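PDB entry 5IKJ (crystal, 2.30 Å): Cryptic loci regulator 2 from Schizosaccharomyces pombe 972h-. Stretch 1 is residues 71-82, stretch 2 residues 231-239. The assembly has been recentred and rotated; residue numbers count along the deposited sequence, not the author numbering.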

ATOM      1  N   ALA A  71       6.952   5.180   3.435  1.00 50.51           N
ATOM      2  CA  ALA A  71       5.846   5.628   4.270  1.00 52.41           C
ATOM      3  C   ALA A  71       4.774   4.553   4.383  1.00 55.92           C
ATOM      4  O   ALA A  71       4.302   4.016   3.377  1.00 48.31           O
ATOM      5  N   GLY A  72       4.396   4.243   5.620  1.00 55.97           N
ATOM      6  CA  GLY A  72       3.290   3.349   5.888  1.00 43.42           C
ATOM      7  C   GLY A  72       3.656   1.900   6.119  1.00 47.60           C
ATOM      8  O   GLY A  72       2.752   1.086   6.347  1.00 51.86           O
ATOM      9  N   SER A  73       4.938   1.548   6.069  1.00 49.11           N
ATOM     10  CA  SER A  73       5.331   0.152   6.205  1.00 53.00           C
ATOM     11  C   SER A  73       5.079  -0.345   7.622  1.00 64.48           C
ATOM     12  O   SER A  73       5.420   0.330   8.599  1.00 55.35           O
ATOM     13  N   THR A  74       4.485  -1.533   7.728  1.00 59.09           N
ATOM     14  CA  THR A  74       4.364  -2.240   8.997  1.00 54.50           C
ATOM     15  C   THR A  74       5.140  -3.550   8.983  1.00 61.09           C
ATOM     16  O   THR A  74       4.952  -4.380   9.881  1.00 55.41           O
ATOM     17  N   GLN A  75       6.005  -3.758   7.990  1.00 59.95           N
ATOM     18  CA  GLN A  75       6.762  -5.003   7.914  1.00 68.64           C
ATOM     19  C   GLN A  75       7.659  -5.222   9.125  1.00 70.96           C
ATOM     20  O   GLN A  75       7.789  -6.380   9.558  1.00 72.86           O
ATOM     21  N   PRO A  76       8.302  -4.203   9.702  1.00 69.77           N
ATOM     22  CA  PRO A  76       9.059  -4.444  10.940  1.00 67.57           C
ATOM     23  C   PRO A  76       8.210  -5.024  12.055  1.00 66.35           C
ATOM     24  O   PRO A  76       8.730  -5.777  12.888  1.00 73.50           O
ATOM     25  N   ILE A  77       6.915  -4.702  12.094  1.00 68.98           N
ATOM     26  CA  ILE A  77       6.045  -5.261  13.123  1.00 68.04           C
ATOM     27  C   ILE A  77       5.831  -6.751  12.886  1.00 72.23           C
ATOM     28  O   ILE A  77       5.857  -7.551  13.828  1.00 77.38           O
ATOM     29  N   LEU A  78       5.616  -7.150  11.630  1.00 72.19           N
ATOM     30  CA  LEU A  78       5.475  -8.571  11.333  1.00 69.72           C
ATOM     31  C   LEU A  78       6.788  -9.308  11.557  1.00 73.73           C
ATOM     32  O   LEU A  78       6.792 -10.449  12.034  1.00 77.26           O
ATOM     33  N   ASN A  79       7.914  -8.676  11.221  1.00 71.74           N
ATOM     34  CA  ASN A  79       9.213  -9.312  11.411  1.00 80.87           C
ATOM     35  C   ASN A  79       9.482  -9.571  12.888  1.00 82.23           C
ATOM     36  O   ASN A  79       9.743 -10.708  13.297  1.00 86.27           O
ATOM     37  N   GLN A  80       9.423  -8.520  13.712  1.00 84.43           N
ATOM     38  CA  GLN A  80       9.652  -8.694  15.141  1.00 88.60           C
ATOM     39  C   GLN A  80       8.661  -9.672  15.755  1.00 85.17           C
ATOM     40  O   GLN A  80       8.942 -10.244  16.815  1.00 89.65           O
ATOM     41  N   LEU A  81       7.509  -9.875  15.115  1.00 87.88           N
ATOM     42  CA  LEU A  81       6.564 -10.894  15.549  1.00 86.78           C
ATOM     43  C   LEU A  81       6.965 -12.286  15.082  1.00 87.49           C
ATOM     44  O   LEU A  81       6.582 -13.274  15.718  1.00 85.83           O
ATOM     45  N   CYS A  82       7.726 -12.384  13.992  1.00 82.73           N
ATOM     46  CA  CYS A  82       8.204 -13.663  13.484  1.00 90.13           C
ATOM     47  C   CYS A  82       9.571 -14.049  14.032  1.00 95.37           C
ATOM     48  O   CYS A  82       9.968 -15.211  13.894  1.00 98.47           O
ATOM     49  N   CYS A 231      -2.068  -1.774   0.502  1.00 52.70           N
ATOM     50  CA  CYS A 231      -2.362  -2.933  -0.331  1.00 44.30           C
ATOM     51  C   CYS A 231      -1.712  -4.188   0.235  1.00 38.56           C
ATOM     52  O   CYS A 231      -2.371  -5.218   0.422  1.00 42.82           O
ATOM     53  N   LYS A 232      -0.411  -4.115   0.515  1.00 42.24           N
ATOM     54  CA  LYS A 232       0.305  -5.266   1.051  1.00 49.24           C
ATOM     55  C   LYS A 232      -0.332  -5.756   2.345  1.00 50.15           C
ATOM     56  O   LYS A 232      -0.466  -6.966   2.560  1.00 55.54           O
ATOM     57  N   ASP A 233      -0.742  -4.832   3.217  1.00 52.97           N
ATOM     58  CA  ASP A 233      -1.345  -5.238   4.481  1.00 43.78           C
ATOM     59  C   ASP A 233      -2.710  -5.878   4.265  1.00 44.25           C
ATOM     60  O   ASP A 233      -3.059  -6.848   4.947  1.00 43.96           O
ATOM     61  N   ASP A 234      -3.493  -5.359   3.316  1.00 43.42           N
ATOM     62  CA  ASP A 234      -4.826  -5.897   3.069  1.00 40.64           C
ATOM     63  C   ASP A 234      -4.798  -7.242   2.352  1.00 52.66           C
ATOM     64  O   ASP A 234      -5.818  -7.940   2.336  1.00 45.92           O
ATOM     65  N   THR A 235      -3.665  -7.620   1.753  1.00 47.54           N
ATOM     66  CA  THR A 235      -3.575  -8.868   1.007  1.00 51.71           C
ATOM     67  C   THR A 235      -2.447  -9.786   1.456  1.00 51.21           C
ATOM     68  O   THR A 235      -2.451 -10.959   1.068  1.00 47.27           O
ATOM     69  N   TYR A 236      -1.493  -9.304   2.255  1.00 47.41           N
ATOM     70  CA  TYR A 236      -0.341 -10.112   2.635  1.00 45.48           C
ATOM     71  C   TYR A 236      -0.074 -10.056   4.136  1.00 53.09           C
ATOM     72  O   TYR A 236       0.020 -11.098   4.790  1.00 56.77           O
ATOM     73  N   THR A 237       0.040  -8.849   4.695  1.00 52.13           N
ATOM     74  CA  THR A 237       0.504  -8.709   6.074  1.00 55.86           C
ATOM     75  C   THR A 237      -0.616  -8.966   7.078  1.00 52.83           C
ATOM     76  O   THR A 237      -0.506  -9.850   7.935  1.00 52.36           O
ATOM     77  N   TRP A 238      -1.699  -8.197   6.993  1.00 52.73           N
ATOM     78  CA  TRP A 238      -2.833  -8.318   7.910  1.00 45.40           C
ATOM     79  C   TRP A 238      -4.123  -8.421   7.106  1.00 48.30           C
ATOM     80  O   TRP A 238      -5.014  -7.573   7.215  1.00 49.01           O
ATOM     81  N   PRO A 239      -4.255  -9.466   6.283  1.00 48.66           N
ATOM     82  CA  PRO A 239      -5.370  -9.503   5.324  1.00 46.88           C
ATOM     83  C   PRO A 239      -6.723  -9.805   5.944  1.00 51.09           C
ATOM     84  O   PRO A 239      -7.740  -9.332   5.421  1.00 54.59           O
TER

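Leu78 and Trp238 make the apolar centre of this contact. Leu78 points its CA-to-CB bond toward stretch 2, and its CA lies 7.2 Å from the CA of Thr237. Its rotamer is t for chi1 and p for chi2. This spreads the two methyl groups over different neighbours. Leu78 CD1 is 4.0 Å from Trp238 CH2, while Leu78 CD2 is 3.9 Å from Thr237 CG2 and 4.4 Å from Tyr236 CE2.

Trp238 follows the helix of stretch 2 and is the first residue to leave helical angles. Its CB points sideways, but with chi1 m and chi2 near 104° the indole reaches stretch 1. It gives up more area to the other stretch than any other residue here. Ile77 (m, t) and Leu81 (t, p) both point toward stretch 2 and extend the apolar patch. Ile77 CG2 is 4.1 Å from Trp238 CZ2. Leu81 CD2 is 4.4 Å from Trp238 CH2, at the ring edge.

The indole also carries the contact into its polar part. Trp238 NE1 donates to Thr74 OG1 at 3.1 Å. Thr74 is at the N-cap position, but its side chain makes no capping bond. Its CA-to-CB bond points toward stretch 2, with chi1 p. Thr74 OG1 lies 3.2 Å from Asp233 OD1 and 3.3 Å from Asp233 OD2. Either oxygen could accept a weak bond from this one proton.

Gln75 starts with its CB sideways, yet its end comes nearer to stretch 2. Chi1 and chi2 are both m, and chi3 is -49°. The side chain sits as a knob among Lys232, Asp233, Tyr236 and Thr237. Gln75 NE2 donates to Thr237 OG1 at 3.0 Å. Thr237 (chi1 -35°, m) points toward stretch 1, and its OG1 donates to Asp233 OD1 at 2.9 Å. The amide and the carboxylate are thus linked through one hydroxyl. Gln75 OE1 lies at the edge of the Tyr236 ring, 3.9 Å from Tyr236 CE2.

Lys232 points toward stretch 1 and is extended through chi3, with chi4 p. Lys232 CE packs 3.4 Å from Gln75 NE2, while its NZ is hydrogen-bonded elsewhere in the structure.

Asp233 (chi1 m) also points toward stretch 1. At the polar edge, water 1 bridges the two stretches. The O of water 1 donates to Gly72 O at 2.5 Å and to Asp233 OD2 at 2.8 Å. Gly72 O and Asp233 OD2 are themselves 4.5 Å apart, and the water spans that gap.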

ATOM      1  CB  ALA A  71       5.240   6.908   3.692  1.00 47.78           C
ATOM      2  CB  SER A  73       6.805  -0.026   5.852  1.00 53.54           C
ATOM      3  OG  SER A  73       7.173  -1.395   5.916  1.00 50.14           O
ATOM      4  CB  THR A  74       2.891  -2.505   9.329  1.00 53.40           C
ATOM      5  OG1 THR A  74       2.351  -3.461   8.408  1.00 56.58           O
ATOM      6  CG2 THR A  74       2.080  -1.216   9.251  1.00 52.93           C
ATOM      7  CB  GLN A  75       7.586  -5.032   6.619  1.00 64.04           C
ATOM      8  CG  GLN A  75       6.750  -4.989   5.349  1.00 51.13           C
ATOM      9  CD  GLN A  75       5.657  -6.037   5.336  1.00 49.99           C
ATOM     10  OE1 GLN A  75       5.907  -7.212   5.605  1.00 53.25           O
ATOM     11  NE2 GLN A  75       4.432  -5.613   5.043  1.00 47.25           N
ATOM     12  CB  PRO A  76       9.595  -3.051  11.297  1.00 60.91           C
ATOM     13  CG  PRO A  76       9.648  -2.325  10.000  1.00 67.82           C
ATOM     14  CD  PRO A  76       8.474  -2.823   9.212  1.00 65.89           C
ATOM     15  CB  ILE A  77       4.709  -4.494  13.170  1.00 55.26           C
ATOM     16  CG1 ILE A  77       4.965  -3.024  13.518  1.00 56.73           C
ATOM     17  CG2 ILE A  77       3.761  -5.128  14.185  1.00 60.53           C
ATOM     18  CD1 ILE A  77       3.725  -2.151  13.517  1.00 67.57           C
ATOM     19  CB  LEU A  78       4.991  -8.770   9.894  1.00 69.63           C
ATOM     20  CG  LEU A  78       4.767 -10.229   9.479  1.00 72.15           C
ATOM     21  CD1 LEU A  78       3.651 -10.863  10.300  1.00 71.93           C
ATOM     22  CD2 LEU A  78       4.464 -10.345   7.991  1.00 68.87           C
ATOM     23  CB  ASN A  79      10.314  -8.445  10.801  1.00 82.04           C
ATOM     24  CG  ASN A  79      10.271  -8.430   9.287  1.00 77.40           C
ATOM     25  OD1 ASN A  79       9.650  -9.291   8.662  1.00 77.27           O
ATOM     26  ND2 ASN A  79      10.940  -7.453   8.686  1.00 61.72           N
ATOM     27  CB  GLN A  80       9.581  -7.344  15.861  1.00 86.21           C
ATOM     28  CG  GLN A  80       8.177  -6.869  16.221  1.00 93.76           C
ATOM     29  CD  GLN A  80       8.181  -5.502  16.877  1.00 98.16           C
ATOM     30  OE1 GLN A  80       9.224  -5.013  17.314  1.00113.87           O
ATOM     31  NE2 GLN A  80       7.013  -4.875  16.951  1.00 88.21           N
ATOM     32  CB  LEU A  81       5.164 -10.559  15.025  1.00 81.48           C
ATOM     33  CG  LEU A  81       3.976 -11.096  15.823  1.00 87.36           C
ATOM     34  CD1 LEU A  81       3.809 -10.317  17.119  1.00 93.43           C
ATOM     35  CD2 LEU A  81       2.709 -11.032  14.986  1.00 94.81           C
ATOM     36  CB  CYS A  82       8.267 -13.630  11.952  1.00 91.15           C
ATOM     37  SG  CYS A  82       6.651 -13.686  11.138  1.00 92.69           S
ATOM     38  CB  CYS A 231      -1.867  -2.665  -1.752  1.00 54.97           C
ATOM     39  SG  CYS A 231      -2.237  -3.960  -2.926  1.00 48.03           S
ATOM     40  CB  LYS A 232       1.771  -4.897   1.277  1.00 44.39           C
ATOM     41  CG  LYS A 232       2.695  -6.080   1.498  1.00 45.63           C
ATOM     42  CD  LYS A 232       4.145  -5.624   1.583  1.00 48.25           C
ATOM     43  CE  LYS A 232       5.088  -6.768   1.929  1.00 48.50           C
ATOM     44  NZ  LYS A 232       5.179  -7.788   0.847  1.00 52.81           N
ATOM     45  CB  ASP A 233      -1.457  -4.036   5.421  1.00 54.12           C
ATOM     46  CG  ASP A 233      -0.103  -3.511   5.862  1.00 48.00           C
ATOM     47  OD1 ASP A 233       0.903  -4.229   5.687  1.00 54.11           O
ATOM     48  OD2 ASP A 233      -0.048  -2.379   6.388  1.00 57.08           O
ATOM     49  CB  ASP A 234      -5.649  -4.900   2.249  1.00 46.69           C
ATOM     50  CG  ASP A 234      -6.192  -3.759   3.091  1.00 51.04           C
ATOM     51  OD1 ASP A 234      -5.805  -3.649   4.274  1.00 43.67           O
ATOM     52  OD2 ASP A 234      -7.005  -2.969   2.567  1.00 47.95           O
ATOM     53  CB  THR A 235      -3.398  -8.587  -0.494  1.00 41.79           C
ATOM     54  OG1 THR A 235      -2.136  -7.950  -0.721  1.00 41.33           O
ATOM     55  CG2 THR A 235      -4.515  -7.689  -1.014  1.00 46.08           C
ATOM     56  CB  TYR A 236       0.895  -9.654   1.854  1.00 42.51           C
ATOM     57  CG  TYR A 236       2.198 -10.266   2.317  1.00 49.40           C
ATOM     58  CD1 TYR A 236       2.597 -11.519   1.872  1.00 52.75           C
ATOM     59  CD2 TYR A 236       3.035  -9.582   3.186  1.00 51.71           C
ATOM     60  CE1 TYR A 236       3.790 -12.078   2.290  1.00 48.93           C
ATOM     61  CE2 TYR A 236       4.229 -10.133   3.609  1.00 54.50           C
ATOM     62  CZ  TYR A 236       4.601 -11.380   3.158  1.00 49.81           C
ATOM     63  OH  TYR A 236       5.790 -11.927   3.579  1.00 58.02           O
ATOM     64  CB  THR A 237       1.099  -7.315   6.284  1.00 53.11           C
ATOM     65  OG1 THR A 237       1.760  -6.889   5.085  1.00 49.04           O
ATOM     66  CG2 THR A 237       2.103  -7.334   7.424  1.00 55.32           C
ATOM     67  CB  TRP A 238      -2.872  -7.129   8.869  1.00 56.28           C
ATOM     68  CG  TRP A 238      -1.517  -6.694   9.342  1.00 44.11           C
ATOM     69  CD1 TRP A 238      -0.818  -5.598   8.927  1.00 47.38           C
ATOM     70  CD2 TRP A 238      -0.694  -7.347  10.317  1.00 47.16           C
ATOM     71  NE1 TRP A 238       0.387  -5.527   9.583  1.00 52.15           N
ATOM     72  CE2 TRP A 238       0.488  -6.590  10.442  1.00 50.04           C
ATOM     73  CE3 TRP A 238      -0.842  -8.500  11.095  1.00 54.67           C
ATOM     74  CZ2 TRP A 238       1.515  -6.946  11.313  1.00 55.89           C
ATOM     75  CZ3 TRP A 238       0.179  -8.851  11.961  1.00 56.24           C
ATOM     76  CH2 TRP A 238       1.342  -8.077  12.062  1.00 58.89           C
ATOM     77  CB  PRO A 239      -4.944 -10.604   4.344  1.00 49.47           C
ATOM     78  CG  PRO A 239      -4.054 -11.494   5.149  1.00 44.62           C
ATOM     79  CD  PRO A 239      -3.316 -10.582   6.082  1.00 51.48           C
TER
HETATM   80  O   HOH W   1       0.344   0.350   6.034  1.00 51.14           O